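Local atomic coordinates of alpha-14 giardin (Giardia lamblia, PDB entry 3CHJ), a protein that binds calcium and, as an annexin, probably phospholipid membranes in a calcium-dependent way, and may link the bilayer to the underlying axoneme as a regulated structural element. Residues I176-K179 / D184-S187; S187-I192 / Y231-A236; K142-K147 / D223-L228. One frame throughout, in Å; residues are numbered along the deposited sequence.

Contact 1 of 3, residues I176-K179 / D184-S187; sequences IETK and DEVS. With CA (calcium ion), chain B.
Thr178 and Glu185 meet in an annexin calcium site, at the loop that joins helix 162-177 to helix 186-195. The loop wraps round the metal, and both residues bind it. Thr178 is the first residue past the end of its helix, and it binds twice. Its carbonyl O and its hydroxyl OG1 each lie 2.4 Å from the calcium ion. The side-chain torsion makes this double grip possible: chi1 of 61° sets OG1 between the backbone N and the carbonyl carbon, on the metal side. Glu185 reaches in from the opposite direction on an extended chain. Its OE1 is 2.5 Å from the calcium. Its other oxygen, OE2, accepts a hydrogen bond from Thr178 OG1 at 2.6 Å. The hydroxyl approaches on the syn lone pair of OE2, the side that faces OE1. One carboxylate therefore holds both the metal and a hydroxyl that is itself on the metal. Thr178 OG1 and Glu185 OE1 are also only 3.0 Å apart, but this pair is two ligands side by side on one ion and not a hydrogen bond. Binding to calcium would probably polarise the hydroxyl and strengthen its bond to the carboxylate.

Lys174 forms a salt bridge to Glu185 OE2, and Lys182 N donates to OE1. Both should help fix the rotation of the carboxylate. The carbonyls of Ala175 and Gly180 and both carboxylate oxygens of Glu224 bring the protein ligands to seven. Main-chain carbonyls joined by a distant bidentate acidic residue resemble the type II site of annexins, with Thr178 OG1 and Glu185 OE1 added here. The contact is small and partly buried. It lies where helix 162-177 ends and helix 186-195 begins, while Val186 packs against Met144 and Lys147 of helix 144-154.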
loop_
_atom_site.group_PDB
_atom_site.type_symbol
_atom_site.label_atom_id
_atom_site.label_comp_id
_atom_site.label_asym_id
_atom_site.label_seq_id
_atom_site.Cartn_x
_atom_site.Cartn_y
_atom_site.Cartn_z
ATOM N N ILE A 176 15.156 18.544 -11.657
ATOM C CA ILE A 176 15.599 18.582 -10.266
ATOM C C ILE A 176 16.351 19.885 -9.949
ATOM O O ILE A 176 16.251 20.430 -8.848
ATOM C CB ILE A 176 16.440 17.334 -9.963
ATOM C CG1 ILE A 176 15.511 16.110 -9.848
ATOM C CG2 ILE A 176 17.290 17.529 -8.697
ATOM C CD1 ILE A 176 16.226 14.755 -9.843
ATOM N N GLU A 177 17.076 20.390 -10.940
ATOM C CA GLU A 177 17.902 21.580 -10.727
ATOM C C GLU A 177 17.111 22.863 -10.588
ATOM O O GLU A 177 17.561 23.785 -9.898
ATOM C CB GLU A 177 18.978 21.716 -11.810
ATOM C CG GLU A 177 20.105 20.733 -11.619
ATOM C CD GLU A 177 21.291 20.985 -12.537
ATOM O OE1 GLU A 177 21.518 22.144 -12.945
ATOM O OE2 GLU A 177 22.011 20.019 -12.841
ATOM N N THR A 178 15.932 22.927 -11.214
ATOM C CA THR A 178 15.099 24.140 -11.176
ATOM C C THR A 178 14.113 24.132 -10.012
ATOM O O THR A 178 13.464 23.104 -9.735
ATOM C CB THR A 178 14.290 24.313 -12.467
ATOM O OG1 THR A 178 13.408 23.185 -12.624
ATOM C CG2 THR A 178 15.201 24.411 -13.693
ATOM N N LYS A 179 13.990 25.274 -9.336
ATOM C CA LYS A 179 13.035 25.428 -8.247
ATOM C C LYS A 179 11.603 25.357 -8.775
ATOM O O LYS A 179 11.220 26.115 -9.670
ATOM C CB LYS A 179 13.271 26.752 -7.517
ATOM C CG LYS A 179 12.475 26.917 -6.238
ATOM C CD LYS A 179 12.633 28.327 -5.678
ATOM C CE LYS A 179 14.010 28.514 -5.046
ATOM N NZ LYS A 179 14.218 29.898 -4.517
ATOM N N ASP A 184 7.521 22.577 -18.687
ATOM C CA ASP A 184 8.195 21.625 -19.572
ATOM C C ASP A 184 8.664 20.390 -18.805
ATOM O O ASP A 184 9.075 19.395 -19.408
ATOM C CB ASP A 184 9.407 22.291 -20.247
ATOM C CG ASP A 184 10.493 22.686 -19.247
ATOM O OD1 ASP A 184 10.206 23.518 -18.363
ATOM O OD2 ASP A 184 11.639 22.178 -19.349
ATOM N N GLU A 185 8.592 20.459 -17.475
ATOM C CA GLU A 185 9.050 19.369 -16.616
ATOM C C GLU A 185 7.948 18.382 -16.222
ATOM O O GLU A 185 8.245 17.256 -15.809
ATOM C CB GLU A 185 9.721 19.940 -15.365
ATOM C CG GLU A 185 10.943 20.808 -15.744
ATOM C CD GLU A 185 11.539 21.623 -14.616
ATOM O OE1 GLU A 185 11.030 21.602 -13.474
ATOM O OE2 GLU A 185 12.548 22.316 -14.887
ATOM N N VAL A 186 6.689 18.799 -16.355
ATOM C CA VAL A 186 5.559 17.951 -15.941
ATOM C C VAL A 186 5.643 16.605 -16.638
ATOM O O VAL A 186 5.600 15.542 -15.998
ATOM C CB VAL A 186 4.192 18.615 -16.240
ATOM C CG1 VAL A 186 3.048 17.650 -15.969
ATOM C CG2 VAL A 186 4.022 19.873 -15.405
ATOM N N SER A 187 5.791 16.648 -17.964
ATOM C CA SER A 187 5.869 15.435 -18.756
ATOM C C SER A 187 7.011 14.500 -18.355
ATOM O O SER A 187 6.837 13.290 -18.352
ATOM C CB SER A 187 5.923 15.772 -20.255
ATOM O OG SER A 187 7.112 16.457 -20.574
HETATM CA CA CA B . 12.096 21.795 -11.213
#

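Contact 2 of 3, residues S187-I192 / Y231-A236; sequences STWIRI and YAFKLA
Two helical segments, 187-192 and 231-236, come nearest at Trp189 and Phe233, whose CA atoms are 8.9 Å apart. That spacing is bridged mainly by one side chain. Phe233 points from helix 227-241 toward helix 186-195 and meets it with the edge of its ring. At that edge CE1 lies 3.8 Å from the carbonyl O of Trp189, and the oxygen is in the plane of the ring. The same CE1 is 4.0 Å from Trp189 CB. The next ring atom, CZ, is 4.0 Å from Ile190 CD1, which also sits near the ring plane.

Ile190 reaches this place by bending. Its CB leads away from the other helix, but chi2 of -59° folds CD1 back toward the phenyl ring. The two side chains cross at about a right angle. The indole of Trp189 meets Phe233 obliquely. The phenyl ring and the six-membered ring of the indole have centroids 5.9 Å apart, and their planes are inclined at 76°. Other rings lie next door: Phe225 stacks on Phe233 and meets Trp189 edge-to-face, while Phe193 meets Phe233 edge-to-face. Together these rings form an aromatic cluster in the helical core of this annexin. Val221 of helix 217-224 touches both Trp189 and Phe233.

No hydrogen bond crosses between the two segments. The contact is held by dispersion between aromatic and aliphatic carbons, with the electropositive edge of Phe233 probably favoured beside the Trp189 carbonyl. The indole is not wholly apolar in its role. Its NE1 donates to Glu224, a calcium ligand, so the packing of Trp189 probably helps to position a first-shell carboxylate from the second shell.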
loop_
_atom_site.group_PDB
_atom_site.type_symbol
_atom_site.label_atom_id
_atom_site.label_comp_id
_atom_site.label_asym_id
_atom_site.label_seq_id
_atom_site.Cartn_x
_atom_site.Cartn_y
_atom_site.Cartn_z
ATOM N N SER A 187 5.791 16.648 -17.964
ATOM C CA SER A 187 5.869 15.435 -18.756
ATOM C C SER A 187 7.011 14.500 -18.355
ATOM O O SER A 187 6.837 13.290 -18.352
ATOM C CB SER A 187 5.923 15.772 -20.255
ATOM O OG SER A 187 7.112 16.457 -20.574
ATOM N N THR A 188 8.178 15.051 -18.026
ATOM C CA THR A 188 9.320 14.230 -17.598
ATOM C C THR A 188 8.991 13.433 -16.330
ATOM O O THR A 188 9.219 12.215 -16.242
ATOM C CB THR A 188 10.531 15.132 -17.325
ATOM O OG1 THR A 188 10.837 15.869 -18.525
ATOM C CG2 THR A 188 11.737 14.338 -16.871
ATOM N N TRP A 189 8.460 14.138 -15.343
ATOM C CA TRP A 189 8.171 13.487 -14.072
ATOM C C TRP A 189 7.118 12.397 -14.220
ATOM O O TRP A 189 7.232 11.320 -13.630
ATOM C CB TRP A 189 7.695 14.506 -13.055
ATOM C CG TRP A 189 8.778 15.383 -12.459
ATOM C CD1 TRP A 189 8.916 16.732 -12.619
ATOM C CD2 TRP A 189 9.835 14.973 -11.576
ATOM N NE1 TRP A 189 9.983 17.197 -11.878
ATOM C CE2 TRP A 189 10.589 16.131 -11.263
ATOM C CE3 TRP A 189 10.232 13.735 -11.043
ATOM C CZ2 TRP A 189 11.705 16.089 -10.405
ATOM C CZ3 TRP A 189 11.349 13.681 -10.202
ATOM C CH2 TRP A 189 12.080 14.857 -9.897
ATOM N N ILE A 190 6.074 12.690 -14.987
ATOM C CA ILE A 190 4.994 11.720 -15.157
ATOM C C ILE A 190 5.434 10.518 -15.989
ATOM O O ILE A 190 5.162 9.386 -15.639
ATOM C CB ILE A 190 3.709 12.380 -15.728
ATOM C CG1 ILE A 190 3.247 13.528 -14.821
ATOM C CG2 ILE A 190 2.598 11.342 -15.924
ATOM C CD1 ILE A 190 2.920 13.123 -13.370
ATOM N N ARG A 191 6.152 10.773 -17.080
ATOM C CA ARG A 191 6.611 9.685 -17.919
ATOM C C ARG A 191 7.466 8.694 -17.114
ATOM O O ARG A 191 7.249 7.486 -17.159
ATOM C CB ARG A 191 7.371 10.228 -19.137
ATOM C CG ARG A 191 7.902 9.123 -20.028
ATOM C CD ARG A 191 8.536 9.630 -21.332
ATOM N NE ARG A 191 9.716 10.465 -21.120
ATOM C CZ ARG A 191 9.717 11.793 -21.148
ATOM N NH1 ARG A 191 8.598 12.451 -21.391
ATOM N NH2 ARG A 191 10.842 12.460 -20.944
ATOM N N ILE A 192 8.424 9.220 -16.349
ATOM C CA ILE A 192 9.315 8.336 -15.615
ATOM C C ILE A 192 8.552 7.602 -14.513
ATOM O O ILE A 192 8.575 6.365 -14.427
ATOM C CB ILE A 192 10.494 9.110 -15.022
ATOM C CG1 ILE A 192 11.375 9.679 -16.162
ATOM C CG2 ILE A 192 11.314 8.190 -14.129
ATOM C CD1 ILE A 192 12.381 10.730 -15.692
ATOM N N TYR A 231 5.108 13.091 -0.991
ATOM C CA TYR A 231 4.828 11.743 -0.510
ATOM C C TYR A 231 4.617 10.802 -1.710
ATOM O O TYR A 231 5.190 9.697 -1.757
ATOM C CB TYR A 231 3.583 11.769 0.385
ATOM C CG TYR A 231 3.196 10.387 0.816
ATOM C CD1 TYR A 231 3.843 9.755 1.879
ATOM C CD2 TYR A 231 2.181 9.713 0.161
ATOM C CE1 TYR A 231 3.482 8.446 2.260
ATOM C CE2 TYR A 231 1.817 8.402 0.530
ATOM C CZ TYR A 231 2.473 7.791 1.597
ATOM O OH TYR A 231 2.121 6.506 1.979
ATOM N N ALA A 232 3.808 11.243 -2.671
ATOM C CA ALA A 232 3.451 10.413 -3.827
ATOM C C ALA A 232 4.684 10.041 -4.645
ATOM O O ALA A 232 4.862 8.873 -4.975
ATOM C CB ALA A 232 2.432 11.101 -4.687
ATOM N N PHE A 233 5.532 11.012 -4.965
ATOM C CA PHE A 233 6.720 10.685 -5.786
ATOM C C PHE A 233 7.767 9.897 -5.017
ATOM O O PHE A 233 8.457 9.037 -5.605
ATOM C CB PHE A 233 7.290 11.935 -6.459
ATOM C CG PHE A 233 6.522 12.341 -7.679
ATOM C CD1 PHE A 233 6.968 11.946 -8.950
ATOM C CD2 PHE A 233 5.353 13.080 -7.573
ATOM C CE1 PHE A 233 6.251 12.297 -10.114
ATOM C CE2 PHE A 233 4.627 13.436 -8.725
ATOM C CZ PHE A 233 5.089 13.061 -9.996
ATOM N N LYS A 234 7.890 10.148 -3.714
ATOM C CA LYS A 234 8.765 9.305 -2.889
ATOM C C LYS A 234 8.228 7.868 -2.847
ATOM O O LYS A 234 8.996 6.901 -2.976
ATOM C CB LYS A 234 8.852 9.845 -1.463
ATOM C CG LYS A 234 9.725 11.067 -1.288
ATOM C CD LYS A 234 9.664 11.511 0.167
ATOM C CE LYS A 234 10.752 12.524 0.415
ATOM N NZ LYS A 234 10.815 12.930 1.854
ATOM N N LEU A 235 6.913 7.732 -2.677
ATOM C CA LEU A 235 6.294 6.410 -2.582
ATOM C C LEU A 235 6.466 5.647 -3.902
ATOM O O LEU A 235 6.845 4.471 -3.871
ATOM C CB LEU A 235 4.820 6.542 -2.185
ATOM C CG LEU A 235 4.122 5.187 -2.018
ATOM C CD1 LEU A 235 4.731 4.395 -0.880
ATOM C CD2 LEU A 235 2.608 5.387 -1.824
ATOM N N ALA A 236 6.248 6.320 -5.036
ATOM C CA ALA A 236 6.425 5.712 -6.361
ATOM C C ALA A 236 7.887 5.324 -6.548
ATOM O O ALA A 236 8.187 4.222 -7.018
ATOM C CB ALA A 236 5.987 6.653 -7.469
#

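Contact 3 of 3, residues K142-K147 / D223-L228. With CA (calcium ion), chain B.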
loop_
_atom_site.group_PDB
_atom_site.type_symbol
_atom_site.label_atom_id
_atom_site.label_comp_id
_atom_site.label_asym_id
_atom_site.label_seq_id
_atom_site.Cartn_x
_atom_site.Cartn_y
_atom_site.Cartn_z
ATOM N N LYS A 142 -4.746 18.607 -11.761
ATOM C CA LYS A 142 -3.922 19.815 -11.581
ATOM C C LYS A 142 -2.654 19.488 -10.770
ATOM O O LYS A 142 -1.531 19.820 -11.181
ATOM C CB LYS A 142 -4.734 20.918 -10.893
ATOM C CG LYS A 142 -3.936 22.149 -10.468
ATOM C CD LYS A 142 -4.878 23.196 -9.875
ATOM C CE LYS A 142 -4.113 24.398 -9.329
ATOM N NZ LYS A 142 -3.941 25.435 -10.378
ATOM N N TYR A 143 -2.834 18.846 -9.617
ATOM C CA TYR A 143 -1.700 18.539 -8.750
ATOM C C TYR A 143 -0.851 17.458 -9.374
ATOM O O TYR A 143 -1.380 16.566 -10.049
ATOM C CB TYR A 143 -2.152 18.092 -7.354
ATOM C CG TYR A 143 -2.944 19.178 -6.693
ATOM C CD1 TYR A 143 -4.319 19.066 -6.540
ATOM C CD2 TYR A 143 -2.308 20.355 -6.305
ATOM C CE1 TYR A 143 -5.062 20.083 -5.968
ATOM C CE2 TYR A 143 -3.041 21.395 -5.747
ATOM C CZ TYR A 143 -4.403 21.247 -5.585
ATOM O OH TYR A 143 -5.120 22.274 -5.025
ATOM N N MET A 144 0.453 17.549 -9.156
ATOM C CA MET A 144 1.370 16.506 -9.643
ATOM C C MET A 144 1.030 15.098 -9.125
ATOM O O MET A 144 1.102 14.135 -9.889
ATOM C CB MET A 144 2.836 16.864 -9.349
ATOM C CG MET A 144 3.324 18.022 -10.225
ATOM S SD MET A 144 3.350 17.630 -11.998
ATOM C CE MET A 144 4.702 16.469 -12.106
ATOM N N TRP A 145 0.620 14.971 -7.861
ATOM C CA TRP A 145 0.239 13.648 -7.315
ATOM C C TRP A 145 -0.988 13.109 -8.064
ATOM O O TRP A 145 -1.106 11.897 -8.241
ATOM C CB TRP A 145 -0.023 13.667 -5.800
ATOM C CG TRP A 145 -1.162 14.534 -5.366
ATOM C CD1 TRP A 145 -1.072 15.818 -4.908
ATOM C CD2 TRP A 145 -2.562 14.202 -5.353
ATOM N NE1 TRP A 145 -2.325 16.304 -4.606
ATOM C CE2 TRP A 145 -3.258 15.336 -4.881
ATOM C CE3 TRP A 145 -3.294 13.056 -5.695
ATOM C CZ2 TRP A 145 -4.650 15.360 -4.750
ATOM C CZ3 TRP A 145 -4.685 13.080 -5.550
ATOM C CH2 TRP A 145 -5.347 14.228 -5.102
ATOM N N ALA A 146 -1.886 14.009 -8.471
ATOM C CA ALA A 146 -3.104 13.645 -9.203
ATOM C C ALA A 146 -2.759 13.248 -10.620
ATOM O O ALA A 146 -3.252 12.227 -11.091
ATOM C CB ALA A 146 -4.147 14.821 -9.162
ATOM N N LYS A 147 -1.882 14.010 -11.278
ATOM C CA LYS A 147 -1.444 13.628 -12.626
ATOM C C LYS A 147 -0.791 12.238 -12.564
ATOM O O LYS A 147 -0.988 11.401 -13.452
ATOM C CB LYS A 147 -0.442 14.632 -13.194
ATOM C CG LYS A 147 -1.027 16.004 -13.436
ATOM C CD LYS A 147 0.016 16.942 -14.043
ATOM C CE LYS A 147 -0.523 18.341 -14.249
ATOM N NZ LYS A 147 -1.581 18.388 -15.295
ATOM N N ASP A 223 13.746 17.656 -3.172
ATOM C CA ASP A 223 14.004 19.046 -3.560
ATOM C C ASP A 223 12.810 19.618 -4.316
ATOM O O ASP A 223 12.380 20.745 -4.063
ATOM C CB ASP A 223 15.244 19.168 -4.452
ATOM C CG ASP A 223 16.537 18.893 -3.717
ATOM O OD1 ASP A 223 16.536 18.819 -2.472
ATOM O OD2 ASP A 223 17.567 18.748 -4.404
ATOM N N GLU A 224 12.268 18.814 -5.225
ATOM C CA GLU A 224 11.303 19.299 -6.228
ATOM C C GLU A 224 9.887 19.491 -5.706
ATOM O O GLU A 224 9.173 20.409 -6.141
ATOM C CB GLU A 224 11.275 18.355 -7.442
ATOM C CG GLU A 224 10.329 18.789 -8.585
ATOM C CD GLU A 224 10.894 19.901 -9.479
ATOM O OE1 GLU A 224 11.563 20.832 -8.973
ATOM O OE2 GLU A 224 10.656 19.858 -10.698
ATOM N N PHE A 225 9.477 18.603 -4.813
ATOM C CA PHE A 225 8.076 18.515 -4.432
ATOM C C PHE A 225 7.871 18.793 -2.966
ATOM O O PHE A 225 8.799 18.692 -2.174
ATOM C CB PHE A 225 7.558 17.114 -4.733
ATOM C CG PHE A 225 7.573 16.748 -6.200
ATOM C CD1 PHE A 225 6.638 17.306 -7.066
ATOM C CD2 PHE A 225 8.510 15.850 -6.712
ATOM C CE1 PHE A 225 6.625 16.961 -8.445
ATOM C CE2 PHE A 225 8.510 15.502 -8.083
ATOM C CZ PHE A 225 7.559 16.076 -8.948
ATOM N N GLN A 226 6.634 19.138 -2.624
ATOM C CA GLN A 226 6.214 19.283 -1.240
ATOM C C GLN A 226 4.841 18.653 -1.022
ATOM O O GLN A 226 4.161 18.278 -1.980
ATOM C CB GLN A 226 6.208 20.762 -0.810
ATOM C CG GLN A 226 5.074 21.559 -1.438
ATOM C CD GLN A 226 5.122 22.998 -0.991
ATOM O OE1 GLN A 226 6.016 23.746 -1.398
ATOM N NE2 GLN A 226 4.191 23.383 -0.119
ATOM N N GLY A 227 4.423 18.532 0.234
ATOM C CA GLY A 227 3.088 18.039 0.527
ATOM C C GLY A 227 2.836 16.650 -0.040
ATOM O O GLY A 227 3.754 15.813 -0.082
ATOM N N LEU A 228 1.613 16.435 -0.498
ATOM C CA LEU A 228 1.223 15.111 -1.017
ATOM C C LEU A 228 1.979 14.805 -2.293
ATOM O O LEU A 228 2.268 13.635 -2.550
ATOM C CB LEU A 228 -0.291 15.001 -1.232
ATOM C CG LEU A 228 -0.857 13.624 -1.616
ATOM C CD1 LEU A 228 -0.424 12.541 -0.624
ATOM C CD2 LEU A 228 -2.391 13.680 -1.693
HETATM CA CA CA B . 12.096 21.795 -11.213
#
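Trp145 carries its CG between the backbone N and the carbonyl carbon, chi1 63°, and Leu228 holds its CG anti to the backbone N, chi1 -173°. These two settings bring the leucine over the indole. Leu228 CD2 stands 3.7 Å from the centroid of the five-membered ring of Trp145, 11° off the ring normal, in a CH-pi contact. Leu228 CD2 is 3.7 Å from both Trp145 CE2 and Trp145 CD2, the two carbons of the ring fusion. Over the same face, Leu228 CB lies 3.8 Å from Trp145 CD1. On the opposite face of the indole lies Ala146 CB, offset toward the rim. Aliphatic groups thus touch both faces.

The second meeting is between Met144 and Phe225. CB and CG of the methionine are each 3.9 Å from Phe225 CE1, and the two side chains cross at about a right angle. Glu224 CG lies over one face of the same phenyl ring.

Segment 223-228 belongs to the turn between helix 217-224 and helix 227-241. In annexins, such a turn supplies the acidic residue that completes a calcium site begun in an earlier loop. Here Glu224 does so, with OE1 and OE2 both 2.5 Å from the calcium ion. Its carboxylate is bidentate.

In segment 142-147, Tyr143 is at the N-cap position of helix 144-154, and its carbonyl O accepts from Lys147 N. Trp145 N in this first turn donates to Asp229 OD1, a polar tie to the helix that carries Leu228. Trp145 also touches Glu101 and Val105 of helix 101-108.

The calcium ion joins contacts 1 and 3, whose centres are about 12 Å apart. Thr178 O of contact 1 and Glu224 OE1 of contact 3 are 3.1 Å apart on the ion. The like-charged Glu185 OE1 and Glu224 OE2 stand 3.3 Å apart, and the shared metal probably offsets their charge. Contact 2 adjoins the site, its centre about 8 Å from that of contact 3. The bond from Trp189 NE1 to Glu224 OE2, 3.0 Å, ties the two together. The indole also packs on contact 1, with Trp189 CH2 3.7 Å from Ile176 CG1. Met144 CE of contact 3 lies 3.7 Å from Trp189 CB.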